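Local coordinates for protein aspartate aminotransferase, cytoplasmic (Schizosaccharomyces pombe 972h-, PDB 6JPK) that catalyses the pyridoxal 5'-phosphate-dependent transfer of an amino group from L-aspartate to 2-oxoglutarate, giving oxaloacetate and L-glutamate, at residues A[74-79]-A[302-307]. The protein carries 1 engineered substitution. Numbering follows the deposited sequence.
Sequences AGLPRF and IAAEIL
Ala-304 turns its CB into the first turn of helix 77-87. Ala-304 CB sits 3.9 Å from Phe-79 N and 4.1 Å from Phe-79 CB. Leu-76 CD2 also reaches it, as do CG and NH1 of Arg-78. With so small a residue there, the two backbones come close: CA of Phe-79 and CA of Ala-304 are 4.6 Å apart. Beside it, CB of Ala-303 meets the edge of the Phe-79 ring, near its plane, 3.7 Å from CE1. Phe-79 CG stands anti to the backbone N (chi1 167°). The contact joins the N-terminal end of helix 77-87 to helix 297-308 in the aspartate aminotransferase fold, away from the annotated sites. On the more exposed side, Arg-78 NH1 and Glu-305 OE1 are 4.4 Å apart, beyond a salt bridge. A water between them donates to Glu-305 OE1, 2.9 Å from its O. That O lies in the guanidinium plane, but its 2.5 Å approach to Arg-78 NH1 is doubtfully short. Leu-76 CD2 lies 4.0 Å above the plane, over the guanidinium centre. Gln-63 gives Glu-305 OE1 a second, weak hydrogen bond. Leu-76 is the N-cap residue, and its backbone N bonds to the Gln-104 side chain on strand 100-106.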
ATOM      1  N   ALA A  74      -9.908  -3.040   6.998  1.00  7.80           N
ATOM      2  CA  ALA A  74      -9.419  -1.971   7.857  1.00  7.65           C
ATOM      3  C   ALA A  74      -8.147  -2.357   8.615  1.00  8.06           C
ATOM      4  O   ALA A  74      -7.578  -1.513   9.321  1.00  8.08           O
ATOM      5  CB  ALA A  74     -10.519  -1.551   8.839  1.00  7.84           C
ATOM      6  N   GLY A  75      -7.699  -3.599   8.496  1.00  9.81           N
ATOM      7  CA  GLY A  75      -6.433  -4.040   9.051  1.00 10.89           C
ATOM      8  C   GLY A  75      -6.618  -4.967  10.241  1.00 12.37           C
ATOM      9  O   GLY A  75      -7.724  -5.391  10.578  1.00  7.95           O
ATOM     10  N   LEU A  76      -5.493  -5.272  10.883  1.00 12.25           N
ATOM     11  CA  LEU A  76      -5.456  -6.208  12.000  1.00  9.20           C
ATOM     12  C   LEU A  76      -6.076  -5.548  13.225  1.00  9.31           C
ATOM     13  O   LEU A  76      -5.559  -4.522  13.690  1.00  7.89           O
ATOM     14  CB  LEU A  76      -4.006  -6.612  12.270  1.00  7.91           C
ATOM     15  CG  LEU A  76      -3.721  -7.557  13.432  1.00  9.90           C
ATOM     16  CD1 LEU A  76      -4.224  -8.974  13.114  1.00 11.59           C
ATOM     17  CD2 LEU A  76      -2.228  -7.557  13.753  1.00  8.13           C
ATOM     18  N   PRO A  77      -7.178  -6.075  13.769  1.00 10.85           N
ATOM     19  CA  PRO A  77      -7.899  -5.327  14.818  1.00 11.74           C
ATOM     20  C   PRO A  77      -7.071  -5.036  16.057  1.00 12.43           C
ATOM     21  O   PRO A  77      -7.187  -3.942  16.623  1.00 11.62           O
ATOM     22  CB  PRO A  77      -9.096  -6.239  15.131  1.00 15.05           C
ATOM     23  CG  PRO A  77      -9.315  -7.002  13.852  1.00 14.84           C
ATOM     24  CD  PRO A  77      -7.927  -7.258  13.311  1.00 11.47           C
ATOM     25  N   ARG A  78      -6.227  -5.968  16.504  1.00 10.26           N
ATOM     26  CA  ARG A  78      -5.446  -5.661  17.694  1.00 13.64           C
ATOM     27  C   ARG A  78      -4.354  -4.641  17.405  1.00 13.37           C
ATOM     28  O   ARG A  78      -3.831  -4.032  18.346  1.00 12.74           O
ATOM     29  CB  ARG A  78      -4.843  -6.932  18.298  1.00 16.95           C
ATOM     30  CG  ARG A  78      -4.166  -7.837  17.310  1.00 21.43           C
ATOM     31  CD  ARG A  78      -4.238  -9.299  17.789  1.00 29.14           C
ATOM     32  NE  ARG A  78      -3.671 -10.213  16.797  1.00 28.14           N
ATOM     33  CZ  ARG A  78      -2.366 -10.345  16.597  1.00 26.86           C
ATOM     34  NH1 ARG A  78      -1.522  -9.623  17.335  1.00 21.28           N
ATOM     35  NH2 ARG A  78      -1.907 -11.188  15.672  1.00 27.28           N
ATOM     36  N   PHE A  79      -3.995  -4.449  16.131  1.00  8.42           N
ATOM     37  CA  PHE A  79      -3.124  -3.329  15.793  1.00  7.92           C
ATOM     38  C   PHE A  79      -3.889  -2.009  15.779  1.00  9.48           C
ATOM     39  O   PHE A  79      -3.468  -1.042  16.424  1.00  8.47           O
ATOM     40  CB  PHE A  79      -2.442  -3.543  14.442  1.00  7.60           C
ATOM     41  CG  PHE A  79      -1.775  -2.290  13.905  1.00  9.51           C
ATOM     42  CD1 PHE A  79      -0.572  -1.842  14.441  1.00  7.29           C
ATOM     43  CD2 PHE A  79      -2.368  -1.551  12.881  1.00  7.17           C
ATOM     44  CE1 PHE A  79       0.035  -0.686  13.957  1.00  7.08           C
ATOM     45  CE2 PHE A  79      -1.760  -0.393  12.379  1.00  6.97           C
ATOM     46  CZ  PHE A  79      -0.563   0.037  12.920  1.00  6.92           C
ATOM     47  N   ILE A 302       3.884  -7.031  14.349  1.00  8.07           N
ATOM     48  CA  ILE A 302       4.992  -6.683  15.232  1.00 12.40           C
ATOM     49  C   ILE A 302       4.579  -5.562  16.173  1.00  8.09           C
ATOM     50  O   ILE A 302       4.766  -5.653  17.391  1.00  8.31           O
ATOM     51  CB  ILE A 302       6.233  -6.296  14.403  1.00 14.33           C
ATOM     52  CG1 ILE A 302       6.858  -7.537  13.770  1.00 12.39           C
ATOM     53  CG2 ILE A 302       7.259  -5.556  15.259  1.00 12.98           C
ATOM     54  CD1 ILE A 302       7.959  -7.198  12.758  1.00 13.90           C
ATOM     55  N   ALA A 303       3.983  -4.503  15.611  1.00  7.81           N
ATOM     56  CA  ALA A 303       3.553  -3.357  16.400  1.00 11.27           C
ATOM     57  C   ALA A 303       2.491  -3.758  17.412  1.00 10.26           C
ATOM     58  O   ALA A 303       2.537  -3.335  18.575  1.00  8.35           O
ATOM     59  CB  ALA A 303       3.034  -2.252  15.466  1.00  7.43           C
ATOM     60  N   ALA A 304       1.528  -4.590  16.996  1.00  7.99           N
ATOM     61  CA  ALA A 304       0.509  -5.036  17.938  1.00  8.23           C
ATOM     62  C   ALA A 304       1.140  -5.852  19.057  1.00  9.80           C
ATOM     63  O   ALA A 304       0.720  -5.755  20.214  1.00 10.45           O
ATOM     64  CB  ALA A 304      -0.569  -5.854  17.223  1.00  8.27           C
ATOM     65  N   GLU A 305       2.162  -6.649  18.738  1.00 10.34           N
ATOM     66  CA  GLU A 305       2.793  -7.461  19.778  1.00 12.98           C
ATOM     67  C   GLU A 305       3.425  -6.568  20.841  1.00 12.04           C
ATOM     68  O   GLU A 305       3.218  -6.769  22.042  1.00  9.36           O
ATOM     69  CB  GLU A 305       3.834  -8.401  19.160  1.00  9.12           C
ATOM     70  CG  GLU A 305       4.236  -9.528  20.067  1.00 10.78           C
ATOM     71  CD  GLU A 305       3.082 -10.509  20.342  1.00 18.35           C
ATOM     72  OE1 GLU A 305       2.148 -10.625  19.503  1.00 20.69           O
ATOM     73  OE2 GLU A 305       3.111 -11.154  21.411  1.00 16.48           O
ATOM     74  N   ILE A 306       4.178  -5.554  20.405  1.00  8.82           N
ATOM     75  CA  ILE A 306       4.772  -4.598  21.336  1.00  8.87           C
ATOM     76  C   ILE A 306       3.695  -3.885  22.148  1.00 10.60           C
ATOM     77  O   ILE A 306       3.743  -3.852  23.386  1.00  9.16           O
ATOM     78  CB  ILE A 306       5.646  -3.589  20.571  1.00  8.59           C
ATOM     79  CG1 ILE A 306       6.884  -4.287  19.984  1.00  8.67           C
ATOM     80  CG2 ILE A 306       6.035  -2.432  21.476  1.00  8.62           C
ATOM     81  CD1 ILE A 306       7.797  -3.338  19.190  1.00  8.43           C
ATOM     82  N   LEU A 307       2.714  -3.292  21.462  1.00 11.23           N
ATOM     83  CA  LEU A 307       1.781  -2.381  22.123  1.00 11.54           C
ATOM     84  C   LEU A 307       0.896  -3.093  23.143  1.00 13.77           C
ATOM     85  O   LEU A 307       0.491  -2.481  24.135  1.00 11.09           O
ATOM     86  CB  LEU A 307       0.930  -1.658  21.073  1.00 12.48           C
ATOM     87  CG  LEU A 307       1.741  -0.687  20.197  1.00 13.12           C
ATOM     88  CD1 LEU A 307       0.963  -0.188  18.976  1.00  8.79           C
ATOM     89  CD2 LEU A 307       2.212   0.485  21.034  1.00 15.61           C
TER
HETATM   90  O   HOH W   1       0.983  -9.587  17.020  1.00 15.48           O